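Local coordinates for DUF4785 domain-containing protein (Legionella pneumophila subsp. pneumophila, PDB 4KH9), which is of unknown function but binds calcium and consists of an N-terminal domain followed by two E-set domains, probably immunoglobulin-like, at residues D193-D198 and L213-S218; A181-H186 and L240-Q245; T286-T291 and P324-L329. One frame throughout, in Å; residues are numbered along the deposited sequence. Where two conformers were deposited one is given.

Interaction 1 of 3, residues D193-D198 and L213-S218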
ATOM      1  N   ASP A 193      -4.437 -16.596  21.159  1.00 36.64           N
ATOM      2  CA  ASP A 193      -3.463 -15.855  21.943  1.00 36.80           C
ATOM      3  C   ASP A 193      -2.211 -15.733  21.112  1.00 41.58           C
ATOM      4  O   ASP A 193      -1.567 -16.740  20.805  1.00 42.66           O
ATOM      5  CB  ASP A 193      -3.160 -16.470  23.303  1.00 39.53           C
ATOM      6  CG  ASP A 193      -2.227 -15.544  24.109  1.00 48.01           C
ATOM      7  OD1 ASP A 193      -2.571 -14.356  24.278  1.00 45.74           O
ATOM      8  OD2 ASP A 193      -1.108 -15.976  24.442  1.00 58.04           O
ATOM      9  N   VAL A 194      -1.894 -14.509  20.692  1.00 37.42           N
ATOM     10  CA  VAL A 194      -0.768 -14.245  19.801  1.00 35.97           C
ATOM     11  C   VAL A 194       0.379 -13.561  20.558  1.00 39.67           C
ATOM     12  O   VAL A 194       0.139 -12.613  21.286  1.00 37.75           O
ATOM     13  CB  VAL A 194      -1.241 -13.385  18.590  1.00 38.47           C
ATOM     14  CG1 VAL A 194      -0.090 -13.078  17.639  1.00 37.64           C
ATOM     15  CG2 VAL A 194      -2.374 -14.082  17.830  1.00 38.19           C
ATOM     16  N   ASN A 195       1.617 -14.026  20.331  1.00 38.43           N
ATOM     17  CA  ASN A 195       2.826 -13.445  20.887  1.00 40.69           C
ATOM     18  C   ASN A 195       3.898 -13.291  19.791  1.00 46.57           C
ATOM     19  O   ASN A 195       4.749 -12.410  19.911  1.00 49.53           O
ATOM     20  CB  ASN A 195       3.358 -14.277  22.056  1.00 44.54           C
ATOM     21  CG  ASN A 195       2.510 -14.226  23.309  1.00 67.23           C
ATOM     22  OD1 ASN A 195       2.302 -13.162  23.905  1.00 62.75           O
ATOM     23  ND2 ASN A 195       2.029 -15.381  23.759  1.00 57.63           N
ATOM     24  N   ASP A 196       3.864 -14.133  18.732  1.00 38.96           N
ATOM     25  CA  ASP A 196       4.860 -14.036  17.678  1.00 37.57           C
ATOM     26  C   ASP A 196       4.287 -13.195  16.524  1.00 37.62           C
ATOM     27  O   ASP A 196       3.511 -13.687  15.684  1.00 35.20           O
ATOM     28  CB  ASP A 196       5.321 -15.445  17.224  1.00 39.55           C
ATOM     29  CG  ASP A 196       6.529 -15.489  16.290  1.00 48.48           C
ATOM     30  OD1 ASP A 196       7.093 -14.415  15.991  1.00 50.75           O
ATOM     31  OD2 ASP A 196       6.895 -16.600  15.843  1.00 49.88           O
ATOM     32  N   VAL A 197       4.611 -11.890  16.553  1.00 32.74           N
ATOM     33  CA  VAL A 197       4.183 -10.882  15.560  1.00 32.21           C
ATOM     34  C   VAL A 197       5.376 -10.060  15.128  1.00 34.84           C
ATOM     35  O   VAL A 197       6.116  -9.560  15.971  1.00 32.95           O
ATOM     36  CB  VAL A 197       3.063  -9.926  16.079  1.00 37.41           C
ATOM     37  CG1 VAL A 197       2.585  -8.950  14.992  1.00 36.08           C
ATOM     38  CG2 VAL A 197       1.895 -10.658  16.683  1.00 37.90           C
ATOM     39  N   ASP A 198       5.522  -9.842  13.826  1.00 32.94           N
ATOM     40  CA  ASP A 198       6.575  -8.975  13.266  1.00 33.41           C
ATOM     41  C   ASP A 198       5.902  -8.028  12.284  1.00 33.31           C
ATOM     42  O   ASP A 198       4.999  -8.470  11.569  1.00 31.39           O
ATOM     43  CB  ASP A 198       7.670  -9.820  12.567  1.00 36.50           C
ATOM     44  CG  ASP A 198       8.253 -10.955  13.392  1.00 61.36           C
ATOM     45  OD1 ASP A 198       8.827 -10.676  14.471  1.00 63.81           O
ATOM     46  OD2 ASP A 198       8.140 -12.132  12.955  1.00 74.52           O
ATOM     47  N   LEU A 213       5.703  -2.535  18.400  1.00 31.60           N
ATOM     48  CA  LEU A 213       4.425  -3.163  18.710  1.00 31.92           C
ATOM     49  C   LEU A 213       4.072  -3.215  20.192  1.00 33.61           C
ATOM     50  O   LEU A 213       4.932  -3.339  21.076  1.00 31.28           O
ATOM     51  CB  LEU A 213       4.417  -4.630  18.165  1.00 31.94           C
ATOM     52  CG  LEU A 213       4.638  -4.801  16.653  1.00 36.67           C
ATOM     53  CD1 LEU A 213       5.007  -6.249  16.316  1.00 36.16           C
ATOM     54  CD2 LEU A 213       3.427  -4.372  15.870  1.00 38.88           C
ATOM     55  N   THR A 214       2.754  -3.204  20.442  1.00 31.17           N
ATOM     56  CA  THR A 214       2.169  -3.374  21.771  1.00 31.16           C
ATOM     57  C   THR A 214       0.997  -4.288  21.629  1.00 33.84           C
ATOM     58  O   THR A 214       0.226  -4.129  20.711  1.00 33.66           O
ATOM     59  CB  THR A 214       1.769  -2.027  22.457  1.00 33.85           C
ATOM     60  OG1 THR A 214       0.887  -1.318  21.593  1.00 37.27           O
ATOM     61  CG2 THR A 214       2.954  -1.142  22.791  1.00 29.31           C
ATOM     62  N   LYS A 215       0.861  -5.244  22.536  1.00 33.00           N
ATOM     63  CA  LYS A 215      -0.245  -6.177  22.597  1.00 32.48           C
ATOM     64  C   LYS A 215      -1.453  -5.467  23.215  1.00 39.50           C
ATOM     65  O   LYS A 215      -1.372  -4.974  24.351  1.00 38.89           O
ATOM     66  CB  LYS A 215       0.171  -7.417  23.411  1.00 34.20           C
ATOM     67  CG  LYS A 215      -0.797  -8.587  23.242  1.00 37.34           C
ATOM     68  CD  LYS A 215      -0.181  -9.871  23.720  1.00 39.44           C
ATOM     69  CE  LYS A 215      -1.187 -11.000  23.680  1.00 40.54           C
ATOM     70  NZ  LYS A 215      -0.549 -12.307  24.031  1.00 36.12           N
ATOM     71  N   LEU A 216      -2.563  -5.393  22.479  1.00 39.69           N
ATOM     72  CA  LEU A 216      -3.780  -4.720  22.966  1.00 42.13           C
ATOM     73  C   LEU A 216      -4.758  -5.752  23.577  1.00 48.24           C
ATOM     74  O   LEU A 216      -5.347  -5.499  24.628  1.00 50.07           O
ATOM     75  CB  LEU A 216      -4.437  -3.925  21.831  1.00 42.71           C
ATOM     76  CG  LEU A 216      -5.681  -3.096  22.176  1.00 50.71           C
ATOM     77  CD1 LEU A 216      -5.314  -1.821  22.953  1.00 52.42           C
ATOM     78  CD2 LEU A 216      -6.461  -2.726  20.921  1.00 52.72           C
ATOM     79  N   LYS A 217      -4.902  -6.906  22.912  1.00 44.82           N
ATOM     80  CA  LYS A 217      -5.741  -8.059  23.271  1.00 43.90           C
ATOM     81  C   LYS A 217      -4.965  -9.322  22.993  1.00 43.79           C
ATOM     82  O   LYS A 217      -3.917  -9.245  22.363  1.00 41.81           O
ATOM     83  CB  LYS A 217      -7.064  -8.063  22.459  1.00 46.42           C
ATOM     84  CG  LYS A 217      -8.022  -6.916  22.752  1.00 59.88           C
ATOM     85  CD  LYS A 217      -9.269  -6.936  21.855  1.00 68.85           C
ATOM     86  CE  LYS A 217     -10.106  -8.216  21.873  1.00 79.39           C
ATOM     87  NZ  LYS A 217     -10.553  -8.614  23.237  1.00 86.64           N
ATOM     88  N   SER A 218      -5.484 -10.494  23.394  1.00 40.55           N
ATOM     89  CA  SER A 218      -4.824 -11.770  23.105  1.00 38.76           C
ATOM     90  C   SER A 218      -4.573 -11.933  21.582  1.00 38.97           C
ATOM     91  O   SER A 218      -3.541 -12.484  21.200  1.00 38.12           O
ATOM     92  CB  SER A 218      -5.651 -12.938  23.630  1.00 41.91           C
ATOM     93  OG  SER A 218      -6.912 -13.021  22.982  1.00 48.66           O
TER
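Lys215 reaches across to Asp193, Val194 and Asn195 at the open end of the beta hairpin built from strands 196-202 and 208-217, part of the central E-set domain. The charged chemistry gathers on one atom. The lysine chain, its CG anti to the backbone N (chi1 -166°), runs extended to its tip and crosses the Asp193 side chain at about a right angle. Its NZ forms a salt bridge with Asp193 OD1 at 2.9 Å, on the syn side and 30° out of the carboxylate plane. Two neutral oxygens complete the grip, Val194 O at 2.8 Å from Lys215 NZ and Asn195 OD1 at 3.0 Å from the same nitrogen, and in both cases the donor stands above the carbonyl plane. Three bonds thus hold the ammonium group at an exposed site.

Backbone pairing is sparse: Val194 N donates to Ser218 O at 2.7 Å in a nearly straight bond (168°), while Ser218 OG turns to Tyr192 O. Further along, the two backbones diverge, with 8.1 Å between Asn195 CA and Lys215 CA.

The apolar contact is at the Leu213 end; Phe221 of strand 220-226 touches Val194, Val197 and Lys215. Asp198, which like Asp196 is a calcium-binding residue, points away from 213-218. Leu213 CD1 lies 3.9 Å from Val197 CG1 and 3.5 Å from Val197 O.

Interaction 2 of 3, residues A181-H186 and L240-Q245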
ATOM      1  N   ALA A 181      -0.696   1.334  13.243  1.00 30.38           N
ATOM      2  CA  ALA A 181      -1.283   0.183  12.569  1.00 29.65           C
ATOM      3  C   ALA A 181      -2.009  -0.706  13.565  1.00 31.30           C
ATOM      4  O   ALA A 181      -1.658  -0.738  14.749  1.00 31.11           O
ATOM      5  CB  ALA A 181      -0.207  -0.615  11.852  1.00 30.65           C
ATOM      6  N   THR A 182      -3.059  -1.362  13.109  1.00 26.81           N
ATOM      7  CA  THR A 182      -3.803  -2.338  13.906  1.00 27.10           C
ATOM      8  C   THR A 182      -3.687  -3.649  13.176  1.00 31.70           C
ATOM      9  O   THR A 182      -3.899  -3.677  11.967  1.00 30.80           O
ATOM     10  CB  THR A 182      -5.247  -1.903  14.141  1.00 38.44           C
ATOM     11  OG1 THR A 182      -5.242  -0.524  14.528  1.00 41.59           O
ATOM     12  CG2 THR A 182      -5.945  -2.772  15.205  1.00 32.51           C
ATOM     13  N   ILE A 183      -3.310  -4.712  13.895  1.00 29.85           N
ATOM     14  CA  ILE A 183      -3.078  -6.062  13.367  1.00 28.89           C
ATOM     15  C   ILE A 183      -3.887  -7.020  14.232  1.00 32.54           C
ATOM     16  O   ILE A 183      -3.659  -7.101  15.436  1.00 29.10           O
ATOM     17  CB  ILE A 183      -1.532  -6.368  13.383  1.00 30.47           C
ATOM     18  CG1 ILE A 183      -0.743  -5.339  12.536  1.00 29.36           C
ATOM     19  CG2 ILE A 183      -1.230  -7.823  12.941  1.00 31.01           C
ATOM     20  CD1 ILE A 183       0.725  -5.007  13.072  1.00 37.51           C
ATOM     21  N   SER A 184      -4.841  -7.729  13.618  1.00 29.34           N
ATOM     22  CA  SER A 184      -5.737  -8.632  14.353  1.00 28.91           C
ATOM     23  C   SER A 184      -5.858  -9.983  13.683  1.00 32.63           C
ATOM     24  O   SER A 184      -5.950 -10.067  12.464  1.00 29.89           O
ATOM     25  CB  SER A 184      -7.136  -8.035  14.481  1.00 30.16           C
ATOM     26  OG  SER A 184      -7.103  -6.622  14.544  1.00 47.19           O
ATOM     27  N   LEU A 185      -5.857 -11.035  14.494  1.00 29.86           N
ATOM     28  CA  LEU A 185      -6.034 -12.392  14.018  1.00 29.06           C
ATOM     29  C   LEU A 185      -7.433 -12.856  14.406  1.00 35.45           C
ATOM     30  O   LEU A 185      -7.757 -12.879  15.594  1.00 34.58           O
ATOM     31  CB  LEU A 185      -4.948 -13.333  14.575  1.00 28.14           C
ATOM     32  CG  LEU A 185      -4.970 -14.777  14.003  1.00 30.86           C
ATOM     33  CD1 LEU A 185      -4.674 -14.783  12.493  1.00 29.62           C
ATOM     34  CD2 LEU A 185      -3.963 -15.657  14.720  1.00 34.05           C
ATOM     35  N   HIS A 186      -8.252 -13.246  13.405  1.00 34.56           N
ATOM     36  CA  HIS A 186      -9.636 -13.644  13.642  1.00 35.85           C
ATOM     37  C   HIS A 186     -10.002 -15.044  13.136  1.00 41.10           C
ATOM     38  O   HIS A 186      -9.473 -15.538  12.138  1.00 38.10           O
ATOM     39  CB  HIS A 186     -10.590 -12.658  12.950  1.00 37.51           C
ATOM     40  CG  HIS A 186     -10.459 -11.229  13.396  1.00 42.14           C
ATOM     41  ND1 HIS A 186     -10.953 -10.806  14.623  1.00 45.19           N
ATOM     42  CD2 HIS A 186      -9.945 -10.162  12.742  1.00 43.82           C
ATOM     43  CE1 HIS A 186     -10.702  -9.509  14.678  1.00 44.45           C
ATOM     44  NE2 HIS A 186     -10.122  -9.074  13.556  1.00 44.22           N
ATOM     45  N   LEU A 240       2.741  -1.577   4.611  1.00 30.15           N
ATOM     46  CA  LEU A 240       2.795  -2.208   5.904  1.00 29.37           C
ATOM     47  C   LEU A 240       2.881  -3.704   5.632  1.00 30.89           C
ATOM     48  O   LEU A 240       2.038  -4.226   4.899  1.00 27.70           O
ATOM     49  CB  LEU A 240       1.580  -1.847   6.780  1.00 29.26           C
ATOM     50  CG  LEU A 240       1.366  -2.750   8.015  1.00 33.03           C
ATOM     51  CD1 LEU A 240       2.521  -2.575   9.031  1.00 31.72           C
ATOM     52  CD2 LEU A 240       0.003  -2.508   8.661  1.00 36.82           C
ATOM     53  N   GLU A 241       3.926  -4.374   6.152  1.00 27.61           N
ATOM     54  CA  GLU A 241       4.096  -5.832   6.012  1.00 27.84           C
ATOM     55  C   GLU A 241       4.091  -6.453   7.382  1.00 29.01           C
ATOM     56  O   GLU A 241       4.840  -6.005   8.256  1.00 27.58           O
ATOM     57  CB  GLU A 241       5.429  -6.206   5.302  1.00 29.29           C
ATOM     58  CG  GLU A 241       5.638  -5.705   3.886  1.00 45.23           C
ATOM     59  CD  GLU A 241       6.868  -6.319   3.239  1.00 75.24           C
ATOM     60  OE1 GLU A 241       7.827  -6.680   3.965  1.00 57.31           O
ATOM     61  OE2 GLU A 241       6.885  -6.409   1.990  1.00 84.09           O
ATOM     62  N   THR A 242       3.263  -7.433   7.597  1.00 26.76           N
ATOM     63  CA  THR A 242       3.240  -8.079   8.899  0.50 26.29           C
ATOM     64  C   THR A 242       3.173  -9.595   8.729  1.00 30.62           C
ATOM     65  O   THR A 242       2.604 -10.107   7.750  1.00 28.10           O
ATOM     66  CB  THR A 242       2.110  -7.538   9.798  0.50 30.89           C
ATOM     67  OG1 THR A 242       2.107  -8.256  11.035  0.50 24.75           O
ATOM     68  CG2 THR A 242       0.758  -7.625   9.163  0.50 30.51           C
ATOM     69  N   ASP A 243       3.732 -10.293   9.727  1.00 29.62           N
ATOM     70  CA  ASP A 243       3.805 -11.746   9.814  1.00 30.30           C
ATOM     71  C   ASP A 243       3.444 -12.152  11.217  1.00 29.71           C
ATOM     72  O   ASP A 243       3.970 -11.602  12.187  1.00 27.93           O
ATOM     73  CB  ASP A 243       5.214 -12.254   9.414  1.00 33.19           C
ATOM     74  CG  ASP A 243       5.285 -13.685   8.892  1.00 51.00           C
ATOM     75  OD1 ASP A 243       4.211 -14.360   8.812  1.00 53.14           O
ATOM     76  OD2 ASP A 243       6.402 -14.136   8.557  1.00 58.93           O
ATOM     77  N   VAL A 244       2.477 -13.058  11.329  1.00 25.32           N
ATOM     78  CA  VAL A 244       1.990 -13.522  12.616  1.00 26.81           C
ATOM     79  C   VAL A 244       2.048 -15.083  12.668  1.00 33.95           C
ATOM     80  O   VAL A 244       1.644 -15.769  11.708  1.00 32.59           O
ATOM     81  CB  VAL A 244       0.552 -12.984  12.811  1.00 32.48           C
ATOM     82  CG1 VAL A 244      -0.140 -13.608  14.010  1.00 33.83           C
ATOM     83  CG2 VAL A 244       0.541 -11.450  12.918  1.00 32.27           C
ATOM     84  N   GLN A 245       2.494 -15.623  13.806  1.00 30.87           N
ATOM     85  CA  GLN A 245       2.435 -17.061  14.016  1.00 32.27           C
ATOM     86  C   GLN A 245       1.968 -17.379  15.444  1.00 39.90           C
ATOM     87  O   GLN A 245       2.417 -16.751  16.387  1.00 38.04           O
ATOM     88  CB  GLN A 245       3.758 -17.775  13.722  1.00 32.99           C
ATOM     89  CG  GLN A 245       3.557 -19.293  13.735  1.00 42.95           C
ATOM     90  CD  GLN A 245       4.689 -20.093  13.201  1.00 53.52           C
ATOM     91  OE1 GLN A 245       5.065 -19.985  12.041  1.00 53.32           O
ATOM     92  NE2 GLN A 245       5.155 -21.024  13.995  1.00 50.97           N
TER
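Ile183 meets Thr242 and Val244 with its CG2 branch, which lies anti to the backbone N because CG1 is turned beside that nitrogen (chi1 -59°). From there CG2 comes within 3.9 Å of Thr242 OG1 and 4.0 Å of Val244 CG2, while Ile183 CD1, at the end of the other branch, stays 4.1 Å from the same Thr242 OG1. The Ile183 side chain runs antiparallel to those of Thr242 and Val244, which pass it from the facing strand.

Thr242 was modelled in two conformers; in the one described, OG1 is anti to the backbone N (chi1 177°) and the methyl sits between that nitrogen and the carbonyl carbon. The buried hydroxyl is satisfied by Asp198 O on the neighbouring strand and offers Ile183 contact without a hydrogen bond. Val244 splits its branches: CG2 serves Ile183, whereas CG1 lies 4.4 Å from Leu185 CD2. At the other end Leu240 CD2 lies 3.7 Å from Ala181 CB.

Leu164 adds to the core by touching Ile183, Thr242 and Val244. No hydrogen bond crosses between the two strands, whose axes pass 9.3 Å apart at 34°; two layers meeting through inward-facing, mostly aliphatic side chains in this way are characteristic of the immunoglobulin-like beta sandwich of E-set domains.

Interaction 3 of 3, residues T286-T291 and P324-L329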
ATOM      1  N   THR A 286      -0.702  32.611  -1.250  1.00 36.21           N
ATOM      2  CA  THR A 286       0.735  32.661  -0.967  1.00 36.30           C
ATOM      3  C   THR A 286       1.214  31.202  -0.776  1.00 40.63           C
ATOM      4  O   THR A 286       0.506  30.383  -0.176  1.00 40.09           O
ATOM      5  CB  THR A 286       1.022  33.577   0.241  1.00 46.13           C
ATOM      6  OG1 THR A 286       0.710  34.923  -0.107  1.00 47.09           O
ATOM      7  CG2 THR A 286       2.459  33.504   0.716  1.00 48.08           C
ATOM      8  N   VAL A 287       2.395  30.881  -1.313  1.00 37.67           N
ATOM      9  CA  VAL A 287       2.991  29.544  -1.254  1.00 36.71           C
ATOM     10  C   VAL A 287       4.450  29.661  -0.788  1.00 41.20           C
ATOM     11  O   VAL A 287       5.192  30.479  -1.310  1.00 40.66           O
ATOM     12  CB  VAL A 287       2.903  28.803  -2.636  1.00 39.66           C
ATOM     13  CG1 VAL A 287       3.334  27.345  -2.532  1.00 37.88           C
ATOM     14  CG2 VAL A 287       1.521  28.907  -3.273  1.00 40.32           C
ATOM     15  N   ASP A 288       4.848  28.840   0.178  1.00 39.95           N
ATOM     16  CA  ASP A 288       6.223  28.733   0.656  1.00 40.73           C
ATOM     17  C   ASP A 288       6.806  27.437   0.042  1.00 40.84           C
ATOM     18  O   ASP A 288       6.238  26.375   0.237  1.00 40.21           O
ATOM     19  CB  ASP A 288       6.290  28.754   2.201  1.00 43.82           C
ATOM     20  CG  ASP A 288       7.707  28.804   2.765  1.00 61.65           C
ATOM     21  OD1 ASP A 288       8.594  29.402   2.106  1.00 64.16           O
ATOM     22  OD2 ASP A 288       7.917  28.290   3.884  1.00 71.08           O
ATOM     23  N   VAL A 289       7.836  27.549  -0.787  1.00 36.25           N
ATOM     24  CA  VAL A 289       8.433  26.413  -1.510  1.00 35.41           C
ATOM     25  C   VAL A 289       9.833  26.144  -0.947  1.00 41.50           C
ATOM     26  O   VAL A 289      10.621  27.081  -0.814  1.00 41.71           O
ATOM     27  CB  VAL A 289       8.478  26.690  -3.055  1.00 37.42           C
ATOM     28  CG1 VAL A 289       9.159  25.563  -3.810  1.00 36.08           C
ATOM     29  CG2 VAL A 289       7.089  26.954  -3.629  1.00 36.71           C
ATOM     30  N   ALA A 290      10.140  24.862  -0.656  1.00 38.94           N
ATOM     31  CA  ALA A 290      11.433  24.420  -0.127  1.00 38.14           C
ATOM     32  C   ALA A 290      12.310  23.836  -1.230  1.00 42.92           C
ATOM     33  O   ALA A 290      13.536  23.956  -1.152  1.00 43.28           O
ATOM     34  CB  ALA A 290      11.216  23.380   0.971  1.00 37.96           C
ATOM     35  N   THR A 291      11.693  23.173  -2.238  1.00 38.13           N
ATOM     36  CA  THR A 291      12.417  22.509  -3.332  1.00 38.49           C
ATOM     37  C   THR A 291      11.872  22.951  -4.691  1.00 42.41           C
ATOM     38  O   THR A 291      10.661  22.931  -4.899  1.00 41.55           O
ATOM     39  CB  THR A 291      12.322  20.981  -3.167  1.00 45.61           C
ATOM     40  OG1 THR A 291      13.122  20.600  -2.058  1.00 48.76           O
ATOM     41  CG2 THR A 291      12.788  20.204  -4.390  1.00 43.14           C
ATOM     42  N   PRO A 324      12.768  27.545  -4.781  1.00 42.09           N
ATOM     43  CA  PRO A 324      12.583  27.748  -3.328  1.00 40.83           C
ATOM     44  C   PRO A 324      12.310  29.225  -2.987  1.00 43.69           C
ATOM     45  O   PRO A 324      12.876  30.117  -3.611  1.00 43.58           O
ATOM     46  CB  PRO A 324      13.907  27.279  -2.738  1.00 42.43           C
ATOM     47  CG  PRO A 324      14.459  26.335  -3.751  1.00 46.96           C
ATOM     48  CD  PRO A 324      14.073  26.904  -5.066  1.00 43.18           C
ATOM     49  N   GLY A 325      11.396  29.462  -2.055  1.00 39.70           N
ATOM     50  CA  GLY A 325      11.019  30.807  -1.618  1.00 39.31           C
ATOM     51  C   GLY A 325       9.523  31.016  -1.499  1.00 43.90           C
ATOM     52  O   GLY A 325       8.746  30.052  -1.512  1.00 43.55           O
ATOM     53  N   LYS A 326       9.103  32.281  -1.358  1.00 41.35           N
ATOM     54  CA  LYS A 326       7.697  32.659  -1.241  1.00 41.65           C
ATOM     55  C   LYS A 326       7.167  33.106  -2.597  1.00 44.18           C
ATOM     56  O   LYS A 326       7.879  33.779  -3.353  1.00 42.92           O
ATOM     57  CB  LYS A 326       7.480  33.755  -0.182  1.00 46.20           C
ATOM     58  CG  LYS A 326       7.551  33.244   1.253  1.00 71.22           C
ATOM     59  CD  LYS A 326       7.272  34.354   2.302  1.00 87.85           C
ATOM     60  CE  LYS A 326       8.445  35.278   2.585  1.00 99.26           C
ATOM     61  NZ  LYS A 326       8.075  36.390   3.500  1.00108.12           N
ATOM     62  N   HIS A 327       5.940  32.657  -2.943  1.00 39.55           N
ATOM     63  CA  HIS A 327       5.294  32.975  -4.217  1.00 39.48           C
ATOM     64  C   HIS A 327       3.800  33.259  -4.044  1.00 46.45           C
ATOM     65  O   HIS A 327       3.210  32.862  -3.039  1.00 45.34           O
ATOM     66  CB  HIS A 327       5.445  31.818  -5.219  1.00 39.25           C
ATOM     67  CG  HIS A 327       6.847  31.383  -5.498  1.00 42.45           C
ATOM     68  ND1 HIS A 327       7.569  31.928  -6.534  1.00 44.54           N
ATOM     69  CD2 HIS A 327       7.587  30.419  -4.905  1.00 43.01           C
ATOM     70  CE1 HIS A 327       8.738  31.305  -6.517  1.00 43.35           C
ATOM     71  NE2 HIS A 327       8.796  30.400  -5.544  1.00 42.72           N
ATOM     72  N   VAL A 328       3.205  33.947  -5.022  1.00 44.55           N
ATOM     73  CA  VAL A 328       1.774  34.227  -5.037  0.50 45.05           C
ATOM     74  C   VAL A 328       1.214  33.544  -6.297  1.00 49.87           C
ATOM     75  O   VAL A 328       1.658  33.838  -7.417  1.00 51.63           O
ATOM     76  CB  VAL A 328       1.419  35.741  -4.945  0.50 49.31           C
ATOM     77  CG1 VAL A 328      -0.090  35.948  -4.942  0.50 48.95           C
ATOM     78  CG2 VAL A 328       2.042  36.389  -3.705  0.50 49.47           C
ATOM     79  N   LEU A 329       0.312  32.582  -6.101  1.00 43.86           N
ATOM     80  CA  LEU A 329      -0.317  31.852  -7.201  1.00 42.92           C
ATOM     81  C   LEU A 329      -1.727  32.359  -7.386  1.00 43.77           C
ATOM     82  O   LEU A 329      -2.410  32.643  -6.410  1.00 42.44           O
ATOM     83  CB  LEU A 329      -0.307  30.337  -6.969  1.00 42.39           C
ATOM     84  CG  LEU A 329       0.857  29.563  -7.571  1.00 47.19           C
ATOM     85  CD1 LEU A 329       2.220  30.032  -7.017  1.00 47.39           C
ATOM     86  CD2 LEU A 329       0.694  28.101  -7.283  1.00 50.78           C
TER
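Val287 and His327 satisfy each other's backbone twice over: Val287 N donates to His327 O at 2.8 Å, and His327 N returns the bond to Val287 O at 2.8 Å. Two residues along, the exchange is repeated, with Val289 N reaching Gly325 O at 2.8 Å and Gly325 N reaching Val289 O at 2.8 Å. Each of the four acceptors also takes a weaker CA-H...O contact. His327 O takes one from Thr286 CA at 3.2 Å, and Val289 O has Pro324 CA at 3.3 Å.

This is a regular antiparallel ladder in the C-terminal E-set domain, where hydrogen-bonded pairs interleave with the non-hydrogen-bonded pairs Thr286-Val328 and Asp288-Lys326. Strand 325-333 is outermost in its sheet within the chain, whereas strand 281-289 is also bonded on its other side, Thr286 to Met271 and Asn272 and Asp288 to Ser269.

Two side chains find their polar partners outside the pair of segments. The imidazole of His327 has NE2 hydrogen-bonded to Glu323 O, and its CD2 carbon meets Val289 CG2 at 3.7 Å. Thr291 OG1 is bonded to Tyr12 N, while the backbone carbonyl Thr291 O accepts from Tyr295 OH. Gly325 adopts a positive phi of 135°, at which a CB would jam against the preceding carbonyl oxygen. On the face shared by Val287, Val289 and His327, Leu322 touches both Val289 and His327, and Leu329 CD1 packs 4.0 Å from Val287 CG2.

How the interactions relate
Interactions 1 and 2 belong to one domain and touch: strand 196-202 is bonded to strand 238-248 through Asp198 N and Asp243 O and through Asp196 O and Gln245 N, and Val194 packs on both Val244 and Leu185. Interaction 1 is nested along the chain inside the loop closed by interaction 2. Their chemistry follows depth, with a lysine held by polar oxygens at the surface and mostly aliphatic side chains meeting between layers in the core. Interaction 3 stands apart in the C-terminal domain, its centre about 41 Å from that of interaction 2. Partly buried, it joins neighbouring strands of one sheet, and backbone bonds carry it.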